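Local coordinates for FBP protein (PDB 5OEZ), which probably hydrolyses fructose 1,6-bisphosphate to fructose 6-phosphate and phosphate, a step of gluconeogenesis, as a magnesium-dependent homotetramer, at residues C[221-232]-C[265-273]. Numbering follows the deposited sequence.
Sequences NYGKWEPWFKEY and IFCYPKDAN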
loop_
_atom_site.group_PDB
_atom_site.type_symbol
_atom_site.label_atom_id
_atom_site.label_comp_id
_atom_site.label_asym_id
_atom_site.label_seq_id
_atom_site.Cartn_x
_atom_site.Cartn_y
_atom_site.Cartn_z
ATOM N N ASN C 221 -26.787 24.664 17.920
ATOM C CA ASN C 221 -26.480 25.772 18.834
ATOM C C ASN C 221 -27.326 27.038 18.633
ATOM O O ASN C 221 -27.002 28.085 19.193
ATOM C CB ASN C 221 -24.977 26.128 18.710
ATOM C CG ASN C 221 -24.068 25.006 19.179
ATOM O OD1 ASN C 221 -24.412 24.262 20.094
ATOM N ND2 ASN C 221 -22.902 24.881 18.561
ATOM N N TYR C 222 -28.388 26.936 17.835
ATOM C CA TYR C 222 -29.231 28.061 17.437
ATOM C C TYR C 222 -29.593 28.990 18.589
ATOM O O TYR C 222 -29.410 30.199 18.489
ATOM C CB TYR C 222 -30.529 27.552 16.800
ATOM C CG TYR C 222 -31.406 28.639 16.246
ATOM C CD1 TYR C 222 -31.177 29.136 14.970
ATOM C CD2 TYR C 222 -32.462 29.171 16.987
ATOM C CE1 TYR C 222 -31.969 30.140 14.439
ATOM C CE2 TYR C 222 -33.268 30.179 16.466
ATOM C CZ TYR C 222 -33.015 30.655 15.188
ATOM O OH TYR C 222 -33.780 31.648 14.620
ATOM N N GLY C 223 -30.115 28.418 19.668
ATOM C CA GLY C 223 -30.561 29.190 20.813
ATOM C C GLY C 223 -29.492 29.973 21.569
ATOM O O GLY C 223 -29.824 30.847 22.352
ATOM N N LYS C 224 -28.220 29.655 21.345
ATOM C CA LYS C 224 -27.101 30.312 21.990
ATOM C C LYS C 224 -26.502 31.435 21.138
ATOM O O LYS C 224 -25.638 32.169 21.620
ATOM C CB LYS C 224 -26.004 29.281 22.272
ATOM C CG LYS C 224 -26.367 28.241 23.338
ATOM C CD LYS C 224 -25.413 27.015 23.387
ATOM C CE LYS C 224 -25.947 25.734 22.779
ATOM N NZ LYS C 224 -25.178 24.524 23.187
ATOM N N TRP C 225 -26.957 31.582 19.895
ATOM C CA TRP C 225 -26.398 32.575 18.988
ATOM C C TRP C 225 -26.893 33.990 19.235
ATOM O O TRP C 225 -27.943 34.187 19.824
ATOM C CB TRP C 225 -26.757 32.233 17.548
ATOM C CG TRP C 225 -26.137 31.007 17.017
ATOM C CD1 TRP C 225 -25.008 30.381 17.467
ATOM C CD2 TRP C 225 -26.586 30.263 15.886
ATOM N NE1 TRP C 225 -24.747 29.280 16.697
ATOM C CE2 TRP C 225 -25.699 29.186 15.719
ATOM C CE3 TRP C 225 -27.671 30.390 15.009
ATOM C CZ2 TRP C 225 -25.846 28.257 14.706
ATOM C CZ3 TRP C 225 -27.814 29.464 14.003
ATOM C CH2 TRP C 225 -26.907 28.412 13.856
ATOM N N GLU C 226 -26.137 34.956 18.725
ATOM C CA GLU C 226 -26.516 36.361 18.732
ATOM C C GLU C 226 -27.675 36.561 17.766
ATOM O O GLU C 226 -27.727 35.887 16.733
ATOM C CB GLU C 226 -25.334 37.248 18.305
ATOM C CG GLU C 226 -24.226 37.310 19.343
ATOM C CD GLU C 226 -23.112 38.263 18.948
ATOM O OE1 GLU C 226 -22.314 37.925 18.042
ATOM O OE2 GLU C 226 -23.016 39.347 19.560
ATOM N N PRO C 227 -28.600 37.481 18.081
ATOM C CA PRO C 227 -29.769 37.671 17.201
ATOM C C PRO C 227 -29.449 37.961 15.730
ATOM O O PRO C 227 -30.111 37.420 14.861
ATOM C CB PRO C 227 -30.502 38.851 17.848
ATOM C CG PRO C 227 -30.176 38.730 19.302
ATOM C CD PRO C 227 -28.787 38.143 19.391
ATOM N N TRP C 228 -28.449 38.785 15.452
ATOM C CA TRP C 228 -28.121 39.086 14.068
ATOM C C TRP C 228 -27.760 37.825 13.254
ATOM O O TRP C 228 -28.100 37.732 12.085
ATOM C CB TRP C 228 -27.024 40.130 13.962
ATOM C CG TRP C 228 -25.621 39.670 14.311
ATOM C CD1 TRP C 228 -24.968 39.866 15.486
ATOM C CD2 TRP C 228 -24.696 38.980 13.448
ATOM N NE1 TRP C 228 -23.698 39.336 15.417
ATOM C CE2 TRP C 228 -23.512 38.778 14.181
ATOM C CE3 TRP C 228 -24.761 38.508 12.131
ATOM C CZ2 TRP C 228 -22.389 38.133 13.635
ATOM C CZ3 TRP C 228 -23.666 37.877 11.597
ATOM C CH2 TRP C 228 -22.490 37.692 12.347
ATOM N N PHE C 229 -27.101 36.858 13.889
ATOM C CA PHE C 229 -26.719 35.631 13.218
ATOM C C PHE C 229 -27.896 34.669 13.036
ATOM O O PHE C 229 -27.951 33.938 12.044
ATOM C CB PHE C 229 -25.552 34.937 13.933
ATOM C CG PHE C 229 -24.908 33.849 13.106
ATOM C CD1 PHE C 229 -23.954 34.167 12.137
ATOM C CD2 PHE C 229 -25.279 32.527 13.270
ATOM C CE1 PHE C 229 -23.365 33.165 11.363
ATOM C CE2 PHE C 229 -24.711 31.532 12.487
ATOM C CZ PHE C 229 -23.742 31.852 11.537
ATOM N N LYS C 230 -28.838 34.668 13.970
ATOM C CA LYS C 230 -30.089 33.934 13.762
ATOM C C LYS C 230 -30.810 34.476 12.548
ATOM O O LYS C 230 -31.324 33.715 11.734
ATOM C CB LYS C 230 -31.008 34.046 14.970
ATOM C CG LYS C 230 -30.488 33.384 16.228
ATOM C CD LYS C 230 -31.528 33.507 17.333
ATOM C CE LYS C 230 -31.040 32.903 18.629
ATOM N NZ LYS C 230 -31.928 33.302 19.736
ATOM N N GLU C 231 -30.854 35.801 12.433
ATOM C CA GLU C 231 -31.522 36.430 11.296
ATOM C C GLU C 231 -30.877 36.059 9.975
ATOM O O GLU C 231 -31.574 35.816 9.002
ATOM C CB GLU C 231 -31.573 37.950 11.467
ATOM C CG GLU C 231 -32.505 38.375 12.591
ATOM C CD GLU C 231 -32.530 39.880 12.833
ATOM O OE1 GLU C 231 -32.148 40.679 11.917
ATOM O OE2 GLU C 231 -32.996 40.267 13.941
ATOM N N TYR C 232 -29.558 36.019 9.961
ATOM C CA TYR C 232 -28.807 35.648 8.769
ATOM C C TYR C 232 -29.136 34.221 8.351
ATOM O O TYR C 232 -29.418 33.952 7.181
ATOM C CB TYR C 232 -27.301 35.807 9.013
ATOM C CG TYR C 232 -26.405 35.112 7.998
ATOM C CD1 TYR C 232 -26.398 35.502 6.669
ATOM C CD2 TYR C 232 -25.558 34.071 8.373
ATOM C CE1 TYR C 232 -25.574 34.888 5.753
ATOM C CE2 TYR C 232 -24.742 33.435 7.455
ATOM C CZ TYR C 232 -24.748 33.847 6.147
ATOM O OH TYR C 232 -23.911 33.238 5.223
ATOM N N ILE C 265 -19.766 29.291 2.697
ATOM C CA ILE C 265 -19.390 29.917 3.947
ATOM C C ILE C 265 -19.281 28.863 5.030
ATOM O O ILE C 265 -20.120 27.961 5.118
ATOM C CB ILE C 265 -20.354 31.095 4.354
ATOM C CG1 ILE C 265 -19.732 31.925 5.485
ATOM C CG2 ILE C 265 -21.731 30.599 4.741
ATOM C CD1 ILE C 265 -20.414 33.260 5.731
ATOM N N PHE C 266 -18.254 29.020 5.868
ATOM C CA PHE C 266 -18.086 28.246 7.088
ATOM C C PHE C 266 -18.114 29.197 8.286
ATOM O O PHE C 266 -17.358 30.168 8.299
ATOM C CB PHE C 266 -16.746 27.493 7.047
ATOM C CG PHE C 266 -16.455 26.731 8.293
ATOM C CD1 PHE C 266 -17.144 25.552 8.573
ATOM C CD2 PHE C 266 -15.539 27.222 9.229
ATOM C CE1 PHE C 266 -16.910 24.851 9.750
ATOM C CE2 PHE C 266 -15.310 26.537 10.416
ATOM C CZ PHE C 266 -16.000 25.353 10.675
ATOM N N CYS C 267 -18.917 28.880 9.302
ATOM C CA CYS C 267 -19.078 29.752 10.488
ATOM C C CYS C 267 -18.944 29.001 11.806
ATOM O O CYS C 267 -19.499 27.921 11.974
ATOM C CB CYS C 267 -20.438 30.419 10.485
ATOM S SG CYS C 267 -20.807 31.401 9.052
ATOM N N TYR C 268 -18.141 29.564 12.702
ATOM C CA TYR C 268 -18.244 29.288 14.131
ATOM C C TYR C 268 -18.538 30.622 14.791
ATOM O O TYR C 268 -17.609 31.336 15.187
ATOM C CB TYR C 268 -16.995 28.711 14.741
ATOM C CG TYR C 268 -16.758 27.227 14.571
ATOM C CD1 TYR C 268 -17.586 26.280 15.172
ATOM C CD2 TYR C 268 -15.652 26.766 13.860
ATOM C CE1 TYR C 268 -17.347 24.909 15.019
ATOM C CE2 TYR C 268 -15.395 25.407 13.721
ATOM C CZ TYR C 268 -16.248 24.479 14.294
ATOM O OH TYR C 268 -15.996 23.135 14.144
ATOM N N PRO C 269 -19.822 30.956 14.892
ATOM C CA PRO C 269 -20.214 32.252 15.399
ATOM C C PRO C 269 -20.062 32.331 16.888
ATOM O O PRO C 269 -19.892 31.316 17.549
ATOM C CB PRO C 269 -21.701 32.322 15.058
ATOM C CG PRO C 269 -22.157 30.917 15.173
ATOM C CD PRO C 269 -20.990 30.069 14.702
ATOM N N LYS C 270 -20.109 33.551 17.403
ATOM C CA LYS C 270 -20.100 33.776 18.833
ATOM C C LYS C 270 -21.386 33.168 19.416
ATOM O O LYS C 270 -22.455 33.257 18.828
ATOM C CB LYS C 270 -20.036 35.278 19.104
ATOM C CG LYS C 270 -19.597 35.670 20.508
ATOM C CD LYS C 270 -19.882 37.118 20.916
ATOM C CE LYS C 270 -19.478 38.171 19.897
ATOM N NZ LYS C 270 -18.010 38.384 19.828
ATOM N N ASP C 271 -21.266 32.534 20.560
ATOM C CA ASP C 271 -22.429 32.027 21.255
ATOM C C ASP C 271 -22.238 32.216 22.753
ATOM O O ASP C 271 -21.102 32.294 23.248
ATOM C CB ASP C 271 -22.864 30.600 20.836
ATOM C CG ASP C 271 -22.033 29.511 21.386
ATOM O OD1 ASP C 271 -21.809 29.430 22.602
ATOM O OD2 ASP C 271 -21.744 28.636 20.575
ATOM N N ALA C 272 -23.365 32.288 23.452
ATOM C CA ALA C 272 -23.395 32.558 24.895
ATOM C C ALA C 272 -22.528 31.622 25.764
ATOM O O ALA C 272 -21.987 32.049 26.778
ATOM C CB ALA C 272 -24.830 32.555 25.374
ATOM N N ASN C 273 -22.381 30.358 25.375
ATOM C CA ASN C 273 -21.462 29.459 26.112
ATOM C C ASN C 273 -19.987 29.849 26.076
ATOM O O ASN C 273 -19.260 29.618 27.058
ATOM C CB ASN C 273 -21.428 28.048 25.551
ATOM C CG ASN C 273 -22.554 27.186 26.015
ATOM O OD1 ASN C 273 -22.928 26.226 25.341
ATOM N ND2 ASN C 273 -23.102 27.506 27.166
#
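Pro269 fills the corner where the rings of Trp225 and Phe229 meet. Its CB stands over the centre of the Phe229 ring, 3.8 Å from the centroid, a CH-pi contact, while its CG lies over one face of Trp225, 3.4 Å from NE1. With CG anti to the backbone N (chi1 -166°), the Phe229 ring extends toward the strand, and the SG of Cys267 meets its edge 5.0 Å from the centroid. Tyr232 reaches Ile265 end-on, its OH 3.5 Å from both CG2 and CD1. Together they pack the start of helix 227-238 and the turn before it against strand 265-268 and Pro269, in the C-terminal domain of a class 1 fructose-1,6-bisphosphatase; the side chain of Tyr268, which binds fructose 6-phosphate in another structure of this protein, starts away from the helix. Past Pro269 the contact turns polar. Ala272 N donates to Lys224 O (2.9 Å, 163° at hydrogen), and Asp271 CA adds a CA-H...O contact to the same oxygen. Looser contacts follow: Glu226 OE1 touches Lys270 CE at 3.4 Å without a salt bridge; Lys270 NZ bonds to Ser302. At the exposed end, OD1 of poorly ordered Asn273 comes to 3.3 Å from Lys224 CD.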